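Proteinase K (Serratia sp., PDB 2B6N) probably cleaves peptide bonds within proteins as a calcium-binding, cold-adapted serine endopeptidase of the subtilase family. Local coordinates at residues P228-V233 and K272-L277. Sequence-based numbering, arbitrary orientation.
Sequences PHVAGV and KLLFSL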
ATOM      1  N   PRO A 228       0.100   1.168  -1.469  1.00  4.67           N
ATOM      2  CA  PRO A 228      -0.536  -0.052  -1.979  1.00  4.79           C
ATOM      3  C   PRO A 228       0.127  -0.673  -3.224  1.00  4.61           C
ATOM      4  O   PRO A 228      -0.026  -1.881  -3.463  1.00  4.65           O
ATOM      5  CB  PRO A 228      -1.968   0.402  -2.310  1.00  4.39           C
ATOM      6  CG  PRO A 228      -1.867   1.862  -2.486  1.00  4.40           C
ATOM      7  CD  PRO A 228      -0.865   2.279  -1.423  1.00  4.42           C
ATOM      8  N   HIS A 229       0.836   0.125  -4.026  1.00  4.71           N
ATOM      9  CA  HIS A 229       1.585  -0.505  -5.139  1.00  4.52           C
ATOM     10  C   HIS A 229       2.593  -1.483  -4.526  1.00  4.76           C
ATOM     11  O   HIS A 229       2.753  -2.622  -5.004  1.00  5.19           O
ATOM     12  CB  HIS A 229       2.320   0.534  -6.013  1.00  4.49           C
ATOM     13  CG  HIS A 229       1.426   1.350  -6.901  1.00  5.41           C
ATOM     14  ND1 HIS A 229       0.769   2.477  -6.458  1.00  5.46           N
ATOM     15  CD2 HIS A 229       1.143   1.244  -8.225  1.00  5.85           C
ATOM     16  CE1 HIS A 229       0.090   3.016  -7.466  1.00  6.03           C
ATOM     17  NE2 HIS A 229       0.293   2.278  -8.546  1.00  6.96           N
ATOM     18  N   VAL A 230       3.285  -1.033  -3.471  1.00  4.17           N
ATOM     19  CA  VAL A 230       4.299  -1.857  -2.791  1.00  4.07           C
ATOM     20  C   VAL A 230       3.682  -3.045  -2.065  1.00  4.69           C
ATOM     21  O   VAL A 230       4.206  -4.166  -2.138  1.00  4.71           O
ATOM     22  CB  VAL A 230       5.200  -0.997  -1.844  1.00  4.15           C
ATOM     23  CG1 VAL A 230       6.286  -1.870  -1.142  1.00  2.41           C
ATOM     24  CG2 VAL A 230       5.877   0.120  -2.642  1.00  2.72           C
ATOM     25  N   ALA A 231       2.567  -2.814  -1.367  1.00  5.03           N
ATOM     26  CA  ALA A 231       1.823  -3.902  -0.732  1.00  5.10           C
ATOM     27  C   ALA A 231       1.396  -4.966  -1.749  1.00  5.94           C
ATOM     28  O   ALA A 231       1.498  -6.173  -1.481  1.00  5.13           O
ATOM     29  CB  ALA A 231       0.591  -3.345   0.016  1.00  5.29           C
ATOM     30  N   GLY A 232       0.952  -4.514  -2.924  1.00  5.81           N
ATOM     31  CA  GLY A 232       0.548  -5.415  -3.998  1.00  6.52           C
ATOM     32  C   GLY A 232       1.710  -6.259  -4.497  1.00  6.45           C
ATOM     33  O   GLY A 232       1.549  -7.441  -4.739  1.00  7.24           O
ATOM     34  N   VAL A 233       2.893  -5.652  -4.623  1.00  5.64           N
ATOM     35  CA  VAL A 233       4.092  -6.393  -5.054  1.00  6.03           C
ATOM     36  C   VAL A 233       4.558  -7.373  -3.978  1.00  5.94           C
ATOM     37  O   VAL A 233       4.940  -8.499  -4.289  1.00  6.42           O
ATOM     38  CB  VAL A 233       5.226  -5.446  -5.533  1.00  5.12           C
ATOM     39  CG1 VAL A 233       6.542  -6.206  -5.808  1.00  5.30           C
ATOM     40  CG2 VAL A 233       4.780  -4.686  -6.811  1.00  5.11           C
ATOM     41  N   LYS A 272      15.465   3.796  -5.088  1.00  8.97           N
ATOM     42  CA  LYS A 272      14.928   2.513  -5.498  1.00  9.04           C
ATOM     43  C   LYS A 272      13.489   2.729  -5.908  1.00  8.44           C
ATOM     44  O   LYS A 272      12.689   3.260  -5.130  1.00  8.59           O
ATOM     45  CB  LYS A 272      14.987   1.497  -4.350  1.00  8.96           C
ATOM     46  CG  LYS A 272      16.428   1.130  -3.906  1.00 10.33           C
ATOM     47  CD  LYS A 272      16.415  -0.050  -2.941  1.00 10.65           C
ATOM     48  CE  LYS A 272      17.823  -0.410  -2.421  1.00 13.75           C
ATOM     49  NZ  LYS A 272      18.211   0.442  -1.245  1.00 14.40           N
ATOM     50  N   LEU A 273      13.178   2.329  -7.134  1.00  7.83           N
ATOM     51  CA  LEU A 273      11.811   2.448  -7.636  1.00  7.19           C
ATOM     52  C   LEU A 273      11.199   1.052  -7.729  1.00  6.49           C
ATOM     53  O   LEU A 273      11.803   0.143  -8.279  1.00  6.88           O
ATOM     54  CB  LEU A 273      11.774   3.177  -8.976  1.00  7.15           C
ATOM     55  CG  LEU A 273      10.409   3.322  -9.654  1.00  7.61           C
ATOM     56  CD1 LEU A 273       9.424   4.241  -8.865  1.00  6.52           C
ATOM     57  CD2 LEU A 273      10.579   3.805 -11.106  1.00  7.64           C
ATOM     58  N   LEU A 274       9.999   0.898  -7.175  1.00  5.45           N
ATOM     59  CA  LEU A 274       9.285  -0.373  -7.148  1.00  5.79           C
ATOM     60  C   LEU A 274       9.294  -1.090  -8.505  1.00  6.57           C
ATOM     61  O   LEU A 274       8.998  -0.475  -9.543  1.00  6.62           O
ATOM     62  CB  LEU A 274       7.834  -0.147  -6.703  1.00  5.20           C
ATOM     63  CG  LEU A 274       6.961  -1.399  -6.570  1.00  4.99           C
ATOM     64  CD1 LEU A 274       7.492  -2.344  -5.483  1.00  6.79           C
ATOM     65  CD2 LEU A 274       5.523  -0.984  -6.270  1.00  5.05           C
ATOM     66  N   PHE A 275       9.636  -2.378  -8.471  1.00  7.08           N
ATOM     67  CA  PHE A 275       9.654  -3.233  -9.680  1.00  7.56           C
ATOM     68  C   PHE A 275       8.965  -4.550  -9.331  1.00  7.71           C
ATOM     69  O   PHE A 275       9.297  -5.184  -8.314  1.00  7.99           O
ATOM     70  CB  PHE A 275      11.093  -3.439 -10.188  1.00  7.45           C
ATOM     71  CG  PHE A 275      11.182  -4.232 -11.458  1.00  7.75           C
ATOM     72  CD1 PHE A 275      10.896  -3.632 -12.686  1.00  8.54           C
ATOM     73  CD2 PHE A 275      11.545  -5.595 -11.424  1.00  8.04           C
ATOM     74  CE1 PHE A 275      10.973  -4.366 -13.883  1.00 10.99           C
ATOM     75  CE2 PHE A 275      11.621  -6.339 -12.618  1.00  9.74           C
ATOM     76  CZ  PHE A 275      11.338  -5.721 -13.846  1.00  9.57           C
ATOM     77  N   SER A 276       7.982  -4.958 -10.141  1.00  7.25           N
ATOM     78  CA  SER A 276       7.095  -6.053  -9.743  1.00  8.11           C
ATOM     79  C   SER A 276       7.519  -7.459 -10.188  1.00  9.01           C
ATOM     80  O   SER A 276       6.915  -8.450  -9.758  1.00  9.76           O
ATOM     81  CB  SER A 276       5.684  -5.776 -10.276  1.00  8.34           C
ATOM     82  OG  SER A 276       5.710  -5.754 -11.693  1.00  7.45           O
ATOM     83  N   LEU A 277       8.504  -7.541 -11.082  1.00  9.64           N
ATOM     84  CA  LEU A 277       8.888  -8.824 -11.675  1.00 10.90           C
ATOM     85  C   LEU A 277      10.134  -9.421 -11.056  1.00 12.66           C
ATOM     86  O   LEU A 277      10.940  -8.702 -10.460  1.00 12.49           O
ATOM     87  CB  LEU A 277       9.051  -8.696 -13.191  1.00 10.48           C
ATOM     88  CG  LEU A 277       7.871  -8.087 -13.963  1.00  9.62           C
ATOM     89  CD1 LEU A 277       8.131  -8.137 -15.459  1.00  9.35           C
ATOM     90  CD2 LEU A 277       6.541  -8.763 -13.623  1.00 10.03           C
TER
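L274 reaches end-on from the C-terminal tail into the helix 223-240 face formed by H229, V230 and V233, a buried apolar contact of the subtilisin-like fold. S224, the predicted nucleophile of the charge-relay system, lies in the first turn of this helix; after strand 272-273 the tail runs alongside, V230 level with L274 and V233 with S276. With CG anti to the backbone N (chi1 -178°), L274 extends straight from its own backbone and puts CD2 against the helix main chain, 3.4 Å from H229 C. The same methyl lies 3.6 Å from H229 CB, at the root of a side chain whose ring then turns away to hydrogen-bond through ND1 to M225 O. On another side, V230 CG2 meets L274 CD2 at 3.8 Å, the two side chains crossing at a slant. V233, one turn on, runs antiparallel past L274: its CB sits 3.8 Å from L274 CD1, and its CG2, beside the backbone N, also touches L274 CD2. No hydrogen bond links the two segments, so the fit rests on methyl contacts; L253 of helix 246-256 and I13 of helix 8-13 pack against both V233 and L274. The S276 side chain adjoins D14, a calcium ligand. V233 splits its branches over the tail, CG1 lying 3.9 Å from F275 O, which accepts a hydrogen bond from Y237 OH, and CG2 3.7 Å from S276 CB.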